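PDB 1NSL: putative ribosomal N-acetyltransferase YdaF from Bacillus subtilis, which probably transfers acetyl groups from acetyl-CoA to the N termini of proteins, possibly ribosomal ones, as a member of the GNAT acetyltransferase family. Local coordinates for residues R14-E17 / P18-E22; L24-L27 / I28-Q32; D49-E53 / T54-D58; P57-R60 / R61-A64; W100-K103 / E104-G107. All blocks are in the same frame, centred on the assembly; numbering follows the deposited sequence.

Contact 1 of 5, residues R14-E17 / P18-E22; sequences RLLE and PKDAE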
loop_
_atom_site.group_PDB
_atom_site.type_symbol
_atom_site.label_atom_id
_atom_site.label_comp_id
_atom_site.label_asym_id
_atom_site.label_seq_id
_atom_site.Cartn_x
_atom_site.Cartn_y
_atom_site.Cartn_z
ATOM N N ARG C 14 -16.955 17.739 -14.055
ATOM C CA ARG C 14 -17.077 16.769 -12.944
ATOM C C ARG C 14 -15.931 15.802 -12.857
ATOM O O ARG C 14 -15.202 15.628 -13.811
ATOM C CB ARG C 14 -18.372 16.023 -13.032
ATOM C CG ARG C 14 -18.355 14.846 -13.906
ATOM C CD ARG C 14 -19.692 14.143 -13.907
ATOM N NE ARG C 14 -19.993 13.322 -15.083
ATOM C CZ ARG C 14 -19.268 12.303 -15.526
ATOM N NH1 ARG C 14 -18.142 11.950 -14.929
ATOM N NH2 ARG C 14 -19.677 11.626 -16.580
ATOM N N LEU C 15 -15.697 15.233 -11.689
ATOM C CA LEU C 15 -14.612 14.273 -11.582
ATOM C C LEU C 15 -15.086 13.194 -12.458
ATOM O O LEU C 15 -16.268 13.028 -12.591
ATOM C CB LEU C 15 -14.487 13.691 -10.197
ATOM C CG LEU C 15 -13.441 14.234 -9.219
ATOM C CD1 LEU C 15 -13.610 13.458 -7.865
ATOM C CD2 LEU C 15 -12.051 14.023 -9.714
ATOM N N LEU C 16 -14.176 12.486 -13.112
ATOM C CA LEU C 16 -14.619 11.375 -13.948
ATOM C C LEU C 16 -14.847 10.194 -13.009
ATOM O O LEU C 16 -14.382 10.210 -11.892
ATOM C CB LEU C 16 -13.545 11.019 -14.964
ATOM C CG LEU C 16 -13.282 12.073 -16.003
ATOM C CD1 LEU C 16 -11.782 12.155 -16.437
ATOM C CD2 LEU C 16 -14.174 11.800 -17.181
ATOM N N GLU C 17 -15.561 9.180 -13.467
ATOM C CA GLU C 17 -15.790 7.992 -12.669
ATOM C C GLU C 17 -15.473 6.765 -13.497
ATOM O O GLU C 17 -15.629 6.785 -14.710
ATOM C CB GLU C 17 -17.259 7.890 -12.296
ATOM C CG GLU C 17 -17.912 9.177 -11.909
ATOM C CD GLU C 17 -19.379 8.966 -11.634
ATOM O OE1 GLU C 17 -19.819 7.786 -11.686
ATOM O OE2 GLU C 17 -20.074 9.987 -11.392
ATOM N N PRO C 18 -15.125 5.663 -12.854
ATOM C CA PRO C 18 -14.860 4.457 -13.609
ATOM C C PRO C 18 -15.913 4.220 -14.675
ATOM O O PRO C 18 -15.570 3.845 -15.761
ATOM C CB PRO C 18 -14.801 3.391 -12.522
ATOM C CG PRO C 18 -14.187 4.131 -11.415
ATOM C CD PRO C 18 -14.970 5.426 -11.412
ATOM N N LYS C 19 -17.173 4.467 -14.438
ATOM C CA LYS C 19 -18.055 4.190 -15.573
ATOM C C LYS C 19 -17.893 5.122 -16.849
ATOM O O LYS C 19 -18.497 4.838 -17.895
ATOM C CB LYS C 19 -19.498 4.118 -15.120
ATOM C CG LYS C 19 -20.068 5.491 -14.756
ATOM C CD LYS C 19 -21.457 5.299 -14.089
ATOM C CE LYS C 19 -22.178 6.651 -13.833
ATOM N NZ LYS C 19 -23.684 6.420 -13.817
ATOM N N ASP C 20 -17.100 6.197 -16.769
ATOM C CA ASP C 20 -16.854 7.028 -17.935
ATOM C C ASP C 20 -15.785 6.388 -18.816
ATOM O O ASP C 20 -15.472 6.892 -19.895
ATOM C CB ASP C 20 -16.341 8.435 -17.575
ATOM C CG ASP C 20 -17.351 9.293 -16.808
ATOM O OD1 ASP C 20 -18.598 9.339 -17.127
ATOM O OD2 ASP C 20 -16.940 9.998 -15.848
ATOM N N ALA C 21 -15.179 5.301 -18.367
ATOM C CA ALA C 21 -14.081 4.735 -19.191
ATOM C C ALA C 21 -14.384 4.378 -20.693
ATOM O O ALA C 21 -13.680 4.865 -21.594
ATOM C CB ALA C 21 -13.354 3.590 -18.472
ATOM N N GLU C 22 -15.369 3.528 -20.974
ATOM C CA GLU C 22 -15.709 3.312 -22.391
ATOM C C GLU C 22 -15.763 4.669 -23.167
ATOM O O GLU C 22 -15.022 4.838 -24.113
ATOM C CB GLU C 22 -16.998 2.461 -22.603
ATOM C CG GLU C 22 -17.179 1.295 -21.619
ATOM C CD GLU C 22 -17.678 1.773 -20.243
ATOM O OE1 GLU C 22 -18.912 1.757 -19.996
ATOM O OE2 GLU C 22 -16.850 2.212 -19.403
#
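At the turn that carries strand 11-15 into helix 21-30 of the GNAT fold, Arg14 and the buried Asp20 form a two-pronged salt bridge. The carboxylate meets the edge of the guanidinium, the two planes only 21° apart: Arg14 NH1 to Asp20 OD2 at 2.5 Å, and Arg14 NH2 to Asp20 OD1 at 2.6 Å, on the syn side of that oxygen. Arg14 reaches so far because its chain leaves the strand with CG between N and C (chi1 85°) and then runs extended to NE. NH1 also bonds Leu15 O, which helps fix the rotation of the guanidinium. The same carboxylate closes the turn, for Glu17 N donates to Asp20 OD2 (2.9 Å) from above its plane. In return Asp20 N binds Glu17 O (2.6 Å). Pro18 packs against Leu66 of the second subunit. Leu16 crosses Asp20 at about a right angle, its CD2 3.6 Å from Asp20 OD2.

Contact 2 of 5, residues L24-L27 / I28-Q32; sequences LAEL and IIQNQ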
loop_
_atom_site.group_PDB
_atom_site.type_symbol
_atom_site.label_atom_id
_atom_site.label_comp_id
_atom_site.label_asym_id
_atom_site.label_seq_id
_atom_site.Cartn_x
_atom_site.Cartn_y
_atom_site.Cartn_z
ATOM N N LEU C 24 -14.592 7.715 -22.496
ATOM C CA LEU C 24 -13.320 8.395 -22.544
ATOM C C LEU C 24 -12.393 7.721 -23.563
ATOM O O LEU C 24 -11.821 8.362 -24.428
ATOM C CB LEU C 24 -12.662 8.386 -21.176
ATOM C CG LEU C 24 -11.357 9.165 -21.063
ATOM C CD1 LEU C 24 -11.650 10.577 -21.395
ATOM C CD2 LEU C 24 -10.807 9.113 -19.695
ATOM N N ALA C 25 -12.241 6.420 -23.463
ATOM C CA ALA C 25 -11.333 5.722 -24.348
ATOM C C ALA C 25 -11.721 5.906 -25.819
ATOM O O ALA C 25 -10.881 6.086 -26.691
ATOM C CB ALA C 25 -11.289 4.225 -23.982
ATOM N N GLU C 26 -13.003 5.872 -26.107
ATOM C CA GLU C 26 -13.419 6.005 -27.493
ATOM C C GLU C 26 -13.114 7.416 -27.974
ATOM O O GLU C 26 -12.577 7.627 -29.063
ATOM C CB GLU C 26 -14.893 5.672 -27.608
ATOM C CG GLU C 26 -15.565 5.947 -28.933
ATOM C CD GLU C 26 -17.007 5.484 -28.863
ATOM O OE1 GLU C 26 -17.501 5.303 -27.713
ATOM O OE2 GLU C 26 -17.634 5.256 -29.927
ATOM N N LEU C 27 -13.417 8.382 -27.128
ATOM C CA LEU C 27 -13.114 9.766 -27.458
ATOM C C LEU C 27 -11.604 9.914 -27.657
ATOM O O LEU C 27 -11.125 10.770 -28.385
ATOM C CB LEU C 27 -13.545 10.647 -26.306
ATOM C CG LEU C 27 -14.473 11.824 -26.442
ATOM C CD1 LEU C 27 -15.495 11.635 -27.480
ATOM C CD2 LEU C 27 -15.158 11.855 -25.110
ATOM N N ILE C 28 -10.828 9.060 -27.025
ATOM C CA ILE C 28 -9.419 9.279 -27.156
ATOM C C ILE C 28 -8.867 8.663 -28.418
ATOM O O ILE C 28 -7.908 9.178 -28.972
ATOM C CB ILE C 28 -8.660 8.803 -25.935
ATOM C CG1 ILE C 28 -8.755 9.871 -24.841
ATOM C CG2 ILE C 28 -7.223 8.579 -26.273
ATOM C CD1 ILE C 28 -8.178 9.456 -23.533
ATOM N N ILE C 29 -9.482 7.583 -28.886
ATOM C CA ILE C 29 -8.959 6.895 -30.052
ATOM C C ILE C 29 -9.401 7.720 -31.201
ATOM O O ILE C 29 -8.786 7.740 -32.277
ATOM C CB ILE C 29 -9.588 5.479 -30.194
ATOM C CG1 ILE C 29 -9.409 4.673 -28.916
ATOM C CG2 ILE C 29 -8.947 4.720 -31.322
ATOM C CD1 ILE C 29 -10.381 3.516 -28.752
ATOM N N GLN C 30 -10.520 8.384 -30.971
ATOM C CA GLN C 30 -11.171 9.141 -32.019
ATOM C C GLN C 30 -10.301 10.326 -32.364
ATOM O O GLN C 30 -10.106 10.657 -33.515
ATOM C CB GLN C 30 -12.528 9.591 -31.543
ATOM C CG GLN C 30 -13.593 9.384 -32.528
ATOM C CD GLN C 30 -14.850 8.884 -31.886
ATOM O OE1 GLN C 30 -15.609 9.657 -31.281
ATOM N NE2 GLN C 30 -15.084 7.581 -32.011
ATOM N N ASN C 31 -9.751 10.968 -31.351
ATOM C CA ASN C 31 -8.795 12.009 -31.623
ATOM C C ASN C 31 -7.517 11.352 -31.270
ATOM O O ASN C 31 -7.490 10.134 -31.166
ATOM C CB ASN C 31 -9.074 13.163 -30.754
ATOM C CG ASN C 31 -10.534 13.403 -30.620
ATOM O OD1 ASN C 31 -11.059 14.373 -31.168
ATOM N ND2 ASN C 31 -11.216 12.526 -29.898
ATOM N N GLN C 32 -6.442 12.082 -31.061
ATOM C CA GLN C 32 -5.245 11.300 -30.816
ATOM C C GLN C 32 -4.166 11.599 -31.814
ATOM O O GLN C 32 -2.987 11.482 -31.530
ATOM C CB GLN C 32 -5.598 9.832 -31.008
ATOM C CG GLN C 32 -4.605 8.889 -30.408
ATOM C CD GLN C 32 -3.939 7.969 -31.420
ATOM O OE1 GLN C 32 -2.869 7.435 -31.140
ATOM N NE2 GLN C 32 -4.569 7.764 -32.582
#
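Leu24 and Ile28 stand one turn apart on helix 21-30 of the GNAT fold, near the end where the helix gives way to a loop. The apolar contact is theirs: the side chains run alongside each other in the same direction, with Ile28 CD1 4.0 Å from Leu24 CG. Ile28 keeps CG1 beside its own backbone N (chi1 -81°), which lays the longer branch back over the preceding turn. Both residues pack on Tyr51 and Trp100, and an alanine in place of Ile28 would probably open a gap between that pair and the flank of Leu24. Backbone bonds form the second group: Ile29 N to Ala25 O (3.0 Å) and Gln30 N to Glu26 O (2.9 Å) are the regular helical ones. Asn31, the first residue to leave helical angles, still gives its N to Leu27 O at 3.3 Å. Among polar side chains, Glu26 and Gln30 lie side by side, with carboxylate and amide planes 71° apart and Gln30 NE2 3.5 Å from Glu26 CG.

Contact 3 of 5, residues D49-E53 / T54-D58; sequences DTYRE and TIIPD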
loop_
_atom_site.group_PDB
_atom_site.type_symbol
_atom_site.label_atom_id
_atom_site.label_comp_id
_atom_site.label_asym_id
_atom_site.label_seq_id
_atom_site.Cartn_x
_atom_site.Cartn_y
_atom_site.Cartn_z
ATOM N N ASP C 49 -10.478 -0.849 -20.218
ATOM C CA ASP C 49 -10.177 -1.480 -18.951
ATOM C C ASP C 49 -9.162 -0.683 -18.152
ATOM O O ASP C 49 -9.342 -0.427 -16.992
ATOM C CB ASP C 49 -9.659 -2.886 -19.189
ATOM C CG ASP C 49 -10.771 -3.861 -19.423
ATOM O OD1 ASP C 49 -10.706 -4.955 -18.850
ATOM O OD2 ASP C 49 -11.770 -3.619 -20.144
ATOM N N THR C 50 -8.077 -0.293 -18.781
ATOM C CA THR C 50 -7.068 0.456 -18.078
ATOM C C THR C 50 -7.634 1.727 -17.456
ATOM O O THR C 50 -7.391 1.970 -16.278
ATOM C CB THR C 50 -5.842 0.712 -18.972
ATOM O OG1 THR C 50 -5.273 -0.557 -19.414
ATOM C CG2 THR C 50 -4.725 1.387 -18.155
ATOM N N TYR C 51 -8.417 2.516 -18.194
ATOM C CA TYR C 51 -9.012 3.701 -17.571
ATOM C C TYR C 51 -9.949 3.353 -16.424
ATOM O O TYR C 51 -10.052 4.086 -15.440
ATOM C CB TYR C 51 -9.747 4.598 -18.574
ATOM C CG TYR C 51 -8.805 5.350 -19.414
ATOM C CD1 TYR C 51 -8.468 4.898 -20.693
ATOM C CD2 TYR C 51 -8.180 6.462 -18.928
ATOM C CE1 TYR C 51 -7.561 5.588 -21.459
ATOM C CE2 TYR C 51 -7.267 7.140 -19.686
ATOM C CZ TYR C 51 -6.971 6.713 -20.929
ATOM O OH TYR C 51 -6.074 7.415 -21.652
ATOM N N ARG C 52 -10.641 2.239 -16.557
ATOM C CA ARG C 52 -11.557 1.848 -15.516
ATOM C C ARG C 52 -10.847 1.344 -14.295
ATOM O O ARG C 52 -11.244 1.623 -13.169
ATOM C CB ARG C 52 -12.456 0.739 -16.013
ATOM C CG ARG C 52 -13.674 0.535 -15.183
ATOM C CD ARG C 52 -14.806 -0.264 -15.874
ATOM N NE ARG C 52 -14.236 -1.111 -16.906
ATOM C CZ ARG C 52 -14.591 -1.090 -18.179
ATOM N NH1 ARG C 52 -15.563 -0.288 -18.599
ATOM N NH2 ARG C 52 -13.976 -1.888 -19.028
ATOM N N GLU C 53 -9.787 0.584 -14.471
ATOM C CA GLU C 53 -9.258 -0.048 -13.275
ATOM C C GLU C 53 -8.136 0.704 -12.571
ATOM O O GLU C 53 -7.910 0.546 -11.368
ATOM C CB GLU C 53 -8.861 -1.491 -13.580
ATOM C CG GLU C 53 -10.007 -2.404 -14.006
ATOM C CD GLU C 53 -9.513 -3.486 -14.970
ATOM O OE1 GLU C 53 -8.276 -3.688 -15.030
ATOM O OE2 GLU C 53 -10.329 -4.139 -15.691
ATOM N N THR C 54 -7.470 1.559 -13.331
ATOM C CA THR C 54 -6.266 2.191 -12.898
ATOM C C THR C 54 -6.291 3.668 -13.109
ATOM O O THR C 54 -6.181 4.444 -12.161
ATOM C CB THR C 54 -5.159 1.617 -13.733
ATOM O OG1 THR C 54 -4.968 0.263 -13.318
ATOM C CG2 THR C 54 -3.865 2.281 -13.425
ATOM N N ILE C 55 -6.449 4.098 -14.351
ATOM C CA ILE C 55 -6.278 5.512 -14.557
ATOM C C ILE C 55 -7.348 6.359 -13.920
ATOM O O ILE C 55 -7.032 7.361 -13.277
ATOM C CB ILE C 55 -6.082 5.874 -16.007
ATOM C CG1 ILE C 55 -4.762 5.319 -16.509
ATOM C CG2 ILE C 55 -6.002 7.369 -16.131
ATOM C CD1 ILE C 55 -4.661 5.363 -17.973
ATOM N N ILE C 56 -8.606 5.976 -14.066
ATOM C CA ILE C 56 -9.587 6.843 -13.475
ATOM C C ILE C 56 -9.573 6.779 -11.948
ATOM O O ILE C 56 -9.718 7.797 -11.278
ATOM C CB ILE C 56 -10.894 6.614 -14.043
ATOM C CG1 ILE C 56 -10.845 7.006 -15.512
ATOM C CG2 ILE C 56 -11.881 7.492 -13.350
ATOM C CD1 ILE C 56 -12.155 6.622 -16.274
ATOM N N PRO C 57 -9.417 5.603 -11.379
ATOM C CA PRO C 57 -9.219 5.528 -9.956
ATOM C C PRO C 57 -8.071 6.378 -9.513
ATOM O O PRO C 57 -8.343 7.179 -8.641
ATOM C CB PRO C 57 -8.941 4.052 -9.727
ATOM C CG PRO C 57 -9.775 3.376 -10.663
ATOM C CD PRO C 57 -9.583 4.262 -11.945
ATOM N N ASP C 58 -6.853 6.298 -10.055
ATOM C CA ASP C 58 -5.858 7.146 -9.424
ATOM C C ASP C 58 -6.303 8.565 -9.532
ATOM O O ASP C 58 -6.127 9.298 -8.595
ATOM C CB ASP C 58 -4.456 7.122 -9.971
ATOM C CG ASP C 58 -3.860 5.756 -10.130
ATOM O OD1 ASP C 58 -4.146 4.777 -9.369
ATOM O OD2 ASP C 58 -2.984 5.613 -11.055
#
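Tyr51 and Ile55 pack together at a wide, pi-type turn of helix 48-65, one of the helices that pack on the GNAT sheet. The two side chains run alongside each other in the same direction, and Ile55 lays its CD1 over one face of the phenol ring. This CH-pi contact puts CD1 4.0 Å from the ring centroid and 26° off the normal, shifted toward the rim, so that Tyr51 CE2 is 3.6 Å away. Ile55 can do this because CG1 sits beside its backbone N (chi1 -67°) and the chain then extends. Ile56 brings CG1 to the ring's edge, near its plane, and sets CD1 3.9 Å from Tyr51 CB. Thr50 adds a methyl, CG2, 4.0 Å from Ile55 CD1. Ala21, Leu24 and Ile28 of helix 21-30 also pack on Tyr51. The widening is written in the backbone: Thr50 O accepts from both Thr54 N and Ile55 N, and Ile56 N reaches five residues back to Tyr51 O (2.7 Å). The short axes of 49-53 and 54-58 differ by 28°. Pro57 has no N-H to continue the series, and the helix is kinked there. Pro57 sets its CD 3.3 Å from Arg52 O.

Contact 4 of 5, residues P57-R60 / R61-A64; sequences PDWR and RQYA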
loop_
_atom_site.group_PDB
_atom_site.type_symbol
_atom_site.label_atom_id
_atom_site.label_comp_id
_atom_site.label_asym_id
_atom_site.label_seq_id
_atom_site.Cartn_x
_atom_site.Cartn_y
_atom_site.Cartn_z
ATOM N N PRO C 57 -9.417 5.603 -11.379
ATOM C CA PRO C 57 -9.219 5.528 -9.956
ATOM C C PRO C 57 -8.071 6.378 -9.513
ATOM O O PRO C 57 -8.343 7.179 -8.641
ATOM C CB PRO C 57 -8.941 4.052 -9.727
ATOM C CG PRO C 57 -9.775 3.376 -10.663
ATOM C CD PRO C 57 -9.583 4.262 -11.945
ATOM N N ASP C 58 -6.853 6.298 -10.055
ATOM C CA ASP C 58 -5.858 7.146 -9.424
ATOM C C ASP C 58 -6.303 8.565 -9.532
ATOM O O ASP C 58 -6.127 9.298 -8.595
ATOM C CB ASP C 58 -4.456 7.122 -9.971
ATOM C CG ASP C 58 -3.860 5.756 -10.130
ATOM O OD1 ASP C 58 -4.146 4.777 -9.369
ATOM O OD2 ASP C 58 -2.984 5.613 -11.055
ATOM N N TRP C 59 -6.862 9.004 -10.643
ATOM C CA TRP C 59 -7.109 10.463 -10.700
ATOM C C TRP C 59 -7.980 10.860 -9.493
ATOM O O TRP C 59 -7.726 11.890 -8.795
ATOM C CB TRP C 59 -7.751 10.958 -12.004
ATOM C CG TRP C 59 -6.866 10.982 -13.211
ATOM C CD1 TRP C 59 -5.508 11.172 -13.244
ATOM C CD2 TRP C 59 -7.258 10.776 -14.572
ATOM N NE1 TRP C 59 -5.046 11.128 -14.540
ATOM C CE2 TRP C 59 -6.104 10.888 -15.375
ATOM C CE3 TRP C 59 -8.473 10.527 -15.205
ATOM C CZ2 TRP C 59 -6.135 10.741 -16.758
ATOM C CZ3 TRP C 59 -8.487 10.390 -16.587
ATOM C CH2 TRP C 59 -7.333 10.488 -17.341
ATOM N N ARG C 60 -8.980 10.016 -9.233
ATOM C CA ARG C 60 -9.870 10.269 -8.146
ATOM C C ARG C 60 -9.120 10.348 -6.826
ATOM O O ARG C 60 -9.398 11.244 -6.006
ATOM C CB ARG C 60 -11.006 9.279 -8.105
ATOM C CG ARG C 60 -12.062 9.489 -9.170
ATOM C CD ARG C 60 -13.039 8.400 -9.219
ATOM N NE ARG C 60 -13.984 8.559 -8.124
ATOM C CZ ARG C 60 -15.015 9.399 -8.167
ATOM N NH1 ARG C 60 -15.226 10.100 -9.251
ATOM N NH2 ARG C 60 -15.857 9.523 -7.148
ATOM N N ARG C 61 -8.131 9.507 -6.592
ATOM C CA ARG C 61 -7.494 9.684 -5.308
ATOM C C ARG C 61 -6.701 10.987 -5.241
ATOM O O ARG C 61 -6.463 11.555 -4.195
ATOM C CB ARG C 61 -6.613 8.496 -4.956
ATOM C CG ARG C 61 -7.356 7.274 -4.504
ATOM C CD ARG C 61 -6.494 6.029 -4.543
ATOM N NE ARG C 61 -7.248 4.840 -4.952
ATOM C CZ ARG C 61 -7.035 4.152 -6.084
ATOM N NH1 ARG C 61 -6.071 4.558 -6.933
ATOM N NH2 ARG C 61 -7.766 3.052 -6.335
ATOM N N GLN C 62 -6.262 11.460 -6.373
ATOM C CA GLN C 62 -5.436 12.631 -6.334
ATOM C C GLN C 62 -6.339 13.760 -5.893
ATOM O O GLN C 62 -5.991 14.590 -5.093
ATOM C CB GLN C 62 -4.850 12.887 -7.716
ATOM C CG GLN C 62 -3.544 12.178 -8.023
ATOM C CD GLN C 62 -3.170 12.280 -9.539
ATOM O OE1 GLN C 62 -3.338 13.357 -10.214
ATOM N NE2 GLN C 62 -2.668 11.140 -10.082
ATOM N N TYR C 63 -7.545 13.754 -6.415
ATOM C CA TYR C 63 -8.501 14.747 -6.047
ATOM C C TYR C 63 -8.767 14.559 -4.572
ATOM O O TYR C 63 -9.092 15.455 -3.892
ATOM C CB TYR C 63 -9.802 14.546 -6.838
ATOM C CG TYR C 63 -10.926 15.340 -6.278
ATOM C CD1 TYR C 63 -10.981 16.699 -6.435
ATOM C CD2 TYR C 63 -11.891 14.742 -5.512
ATOM C CE1 TYR C 63 -11.972 17.437 -5.847
ATOM C CE2 TYR C 63 -12.866 15.473 -4.938
ATOM C CZ TYR C 63 -12.909 16.802 -5.108
ATOM O OH TYR C 63 -13.944 17.469 -4.549
ATOM N N ALA C 64 -8.653 13.395 -4.036
ATOM C CA ALA C 64 -9.046 13.367 -2.651
ATOM C C ALA C 64 -7.913 13.943 -1.845
ATOM O O ALA C 64 -8.139 14.717 -0.894
ATOM C CB ALA C 64 -9.455 11.902 -2.157
#
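Trp59 and Tyr63 belong to the firmly bonded part of this turn of helix 48-65, whereas Asp58 and Arg61 meet loosely on another flank. In the firm part Tyr63 N donates to Trp59 O at 3.0 Å, Gln62 N to Asp58 O at 3.1 Å, and Arg61 N to Pro57 O at 3.1 Å. The buried Arg60 turns away from the turn itself and bonds Leu16 O as well as Ala64 O of the second subunit. On the looser, partly exposed flank Arg61 NH1 and Asp58 OD1 form a salt bridge of 3.1 Å whose hydrogen bond is weak. That oxygen lies in the guanidinium plane, but the carboxylate is turned 50° from it. Arg61 NH2 reaches back to Pro57 CB at 3.7 Å, and NE pairs with Asp65 of the second subunit. A leucine in place of Arg61 would probably leave both Asp58 and that Asp65 without their charged mate. The chemistry implies an arginine shared between its own helix and a salt bridge to the second subunit.

Contact 5 of 5, residues W100-K103 / E104-G107; sequences WIAK and EFEG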
loop_
_atom_site.group_PDB
_atom_site.type_symbol
_atom_site.label_atom_id
_atom_site.label_comp_id
_atom_site.label_asym_id
_atom_site.label_seq_id
_atom_site.Cartn_x
_atom_site.Cartn_y
_atom_site.Cartn_z
ATOM N N TRP C 100 -8.372 19.399 -23.119
ATOM C CA TRP C 100 -8.418 19.012 -24.523
ATOM C C TRP C 100 -9.842 18.799 -24.835
ATOM O O TRP C 100 -10.641 18.558 -23.916
ATOM C CB TRP C 100 -7.683 17.734 -24.823
ATOM C CG TRP C 100 -8.085 16.509 -24.087
ATOM C CD1 TRP C 100 -7.515 16.044 -22.957
ATOM C CD2 TRP C 100 -9.040 15.525 -24.482
ATOM N NE1 TRP C 100 -8.079 14.858 -22.592
ATOM C CE2 TRP C 100 -9.018 14.511 -23.519
ATOM C CE3 TRP C 100 -9.926 15.398 -25.555
ATOM C CZ2 TRP C 100 -9.851 13.396 -23.576
ATOM C CZ3 TRP C 100 -10.750 14.279 -25.620
ATOM C CH2 TRP C 100 -10.701 13.294 -24.637
ATOM N N ILE C 101 -10.193 18.881 -26.109
ATOM C CA ILE C 101 -11.570 18.667 -26.454
ATOM C C ILE C 101 -11.717 17.871 -27.756
ATOM O O ILE C 101 -10.785 17.749 -28.535
ATOM C CB ILE C 101 -12.231 19.999 -26.471
ATOM C CG1 ILE C 101 -13.712 19.873 -26.178
ATOM C CG2 ILE C 101 -11.959 20.717 -27.779
ATOM C CD1 ILE C 101 -14.517 21.137 -26.663
ATOM N N ALA C 102 -12.858 17.221 -27.947
ATOM C CA ALA C 102 -13.077 16.424 -29.164
ATOM C C ALA C 102 -13.436 17.369 -30.287
ATOM O O ALA C 102 -14.084 18.423 -30.082
ATOM C CB ALA C 102 -14.162 15.440 -28.969
ATOM N N LYS C 103 -13.039 17.002 -31.489
ATOM C CA LYS C 103 -13.128 17.991 -32.528
ATOM C C LYS C 103 -14.531 18.543 -32.704
ATOM O O LYS C 103 -14.744 19.748 -32.805
ATOM C CB LYS C 103 -12.581 17.429 -33.819
ATOM C CG LYS C 103 -11.338 18.120 -34.296
ATOM C CD LYS C 103 -11.468 18.310 -35.811
ATOM C CE LYS C 103 -10.408 19.200 -36.422
ATOM N NZ LYS C 103 -10.586 19.097 -37.899
ATOM N N GLU C 104 -15.489 17.646 -32.705
ATOM C CA GLU C 104 -16.869 17.979 -32.950
ATOM C C GLU C 104 -17.384 19.005 -32.012
ATOM O O GLU C 104 -18.505 19.445 -32.155
ATOM C CB GLU C 104 -17.652 16.730 -32.679
ATOM C CG GLU C 104 -16.721 15.552 -32.827
ATOM C CD GLU C 104 -17.174 14.342 -32.072
ATOM O OE1 GLU C 104 -17.038 14.293 -30.825
ATOM O OE2 GLU C 104 -17.665 13.437 -32.769
ATOM N N PHE C 105 -16.582 19.364 -31.027
ATOM C CA PHE C 105 -17.037 20.269 -30.007
ATOM C C PHE C 105 -16.168 21.464 -30.069
ATOM O O PHE C 105 -16.221 22.307 -29.228
ATOM C CB PHE C 105 -16.918 19.571 -28.661
ATOM C CG PHE C 105 -18.009 18.592 -28.421
ATOM C CD1 PHE C 105 -17.858 17.260 -28.740
ATOM C CD2 PHE C 105 -19.218 19.008 -27.926
ATOM C CE1 PHE C 105 -18.882 16.358 -28.525
ATOM C CE2 PHE C 105 -20.254 18.103 -27.731
ATOM C CZ PHE C 105 -20.084 16.784 -28.044
ATOM N N GLU C 106 -15.338 21.559 -31.077
ATOM C CA GLU C 106 -14.497 22.729 -31.167
ATOM C C GLU C 106 -15.235 24.039 -31.474
ATOM O O GLU C 106 -16.150 24.072 -32.279
ATOM C CB GLU C 106 -13.503 22.518 -32.276
ATOM C CG GLU C 106 -12.111 22.356 -31.795
ATOM C CD GLU C 106 -11.180 22.190 -32.939
ATOM O OE1 GLU C 106 -11.611 22.472 -34.076
ATOM O OE2 GLU C 106 -10.028 21.760 -32.693
ATOM N N GLY C 107 -14.807 25.127 -30.871
ATOM C CA GLY C 107 -15.366 26.410 -31.297
ATOM C C GLY C 107 -16.651 26.915 -30.670
ATOM O O GLY C 107 -17.337 27.804 -31.197
#
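A short 3-10 turn brings Ile101 and Phe105 together just after strand 94-101 of the central sheet, where the chain bends toward helix 110-124. Two backbone bonds close the turn. Phe105 N donates to Ala102 O at 2.8 Å, though the position of that nitrogen is somewhat uncertain, and Glu106 N donates to Lys103 O at 2.6 Å. The apolar contact runs along one side. Ile101 and Phe105 cross at about a right angle, and the tip of the isoleucine, CD1, rests 3.5 Å from Phe105 CB. It gets there because CG1 lies opposite the backbone N (chi1 -153°), carrying CD1 across to the turn. Ile101 also packs on Ile110 and Ile111 at the start of the next helix. Ala102 meets the phenyl ring at its edge, its CB 4.1 Å from Phe105 CD1, and Phe105 also packs on Cys80 of strand 78-89. On the other side of the turn Lys103 and Glu106 are obliquely inclined to each other, the aliphatic CG of Lys103 4.2 Å from Glu106 OE2; NZ and the carboxylate remain too far apart to pair. Strand, turn, glycine-rich loop and helix in this order are characteristic of the GNAT fold, in which the loop at this place typically binds the pyrophosphate of acetyl-CoA.

From the N terminus, contact 1 closes the turn between strand 11-15 and helix 21-30, and contact 2 follows further along that helix to its C-terminal end. Contacts 3 and 4 then run along helix 48-65, sharing Pro57 and Asp58. None of the five nests in or crosses another; apart from that overlap they lie in series. A salt bridge from Glu22 of contact 1 to Arg52 of contact 3 joins the two helices, and the loop before the first gives Leu16 O as a probable acceptor for Arg60 of contact 4. Contact 5 closes the turn after strand 94-101, reaching contact 2 through Trp100. Contacts 1 and 4 also touch the second subunit.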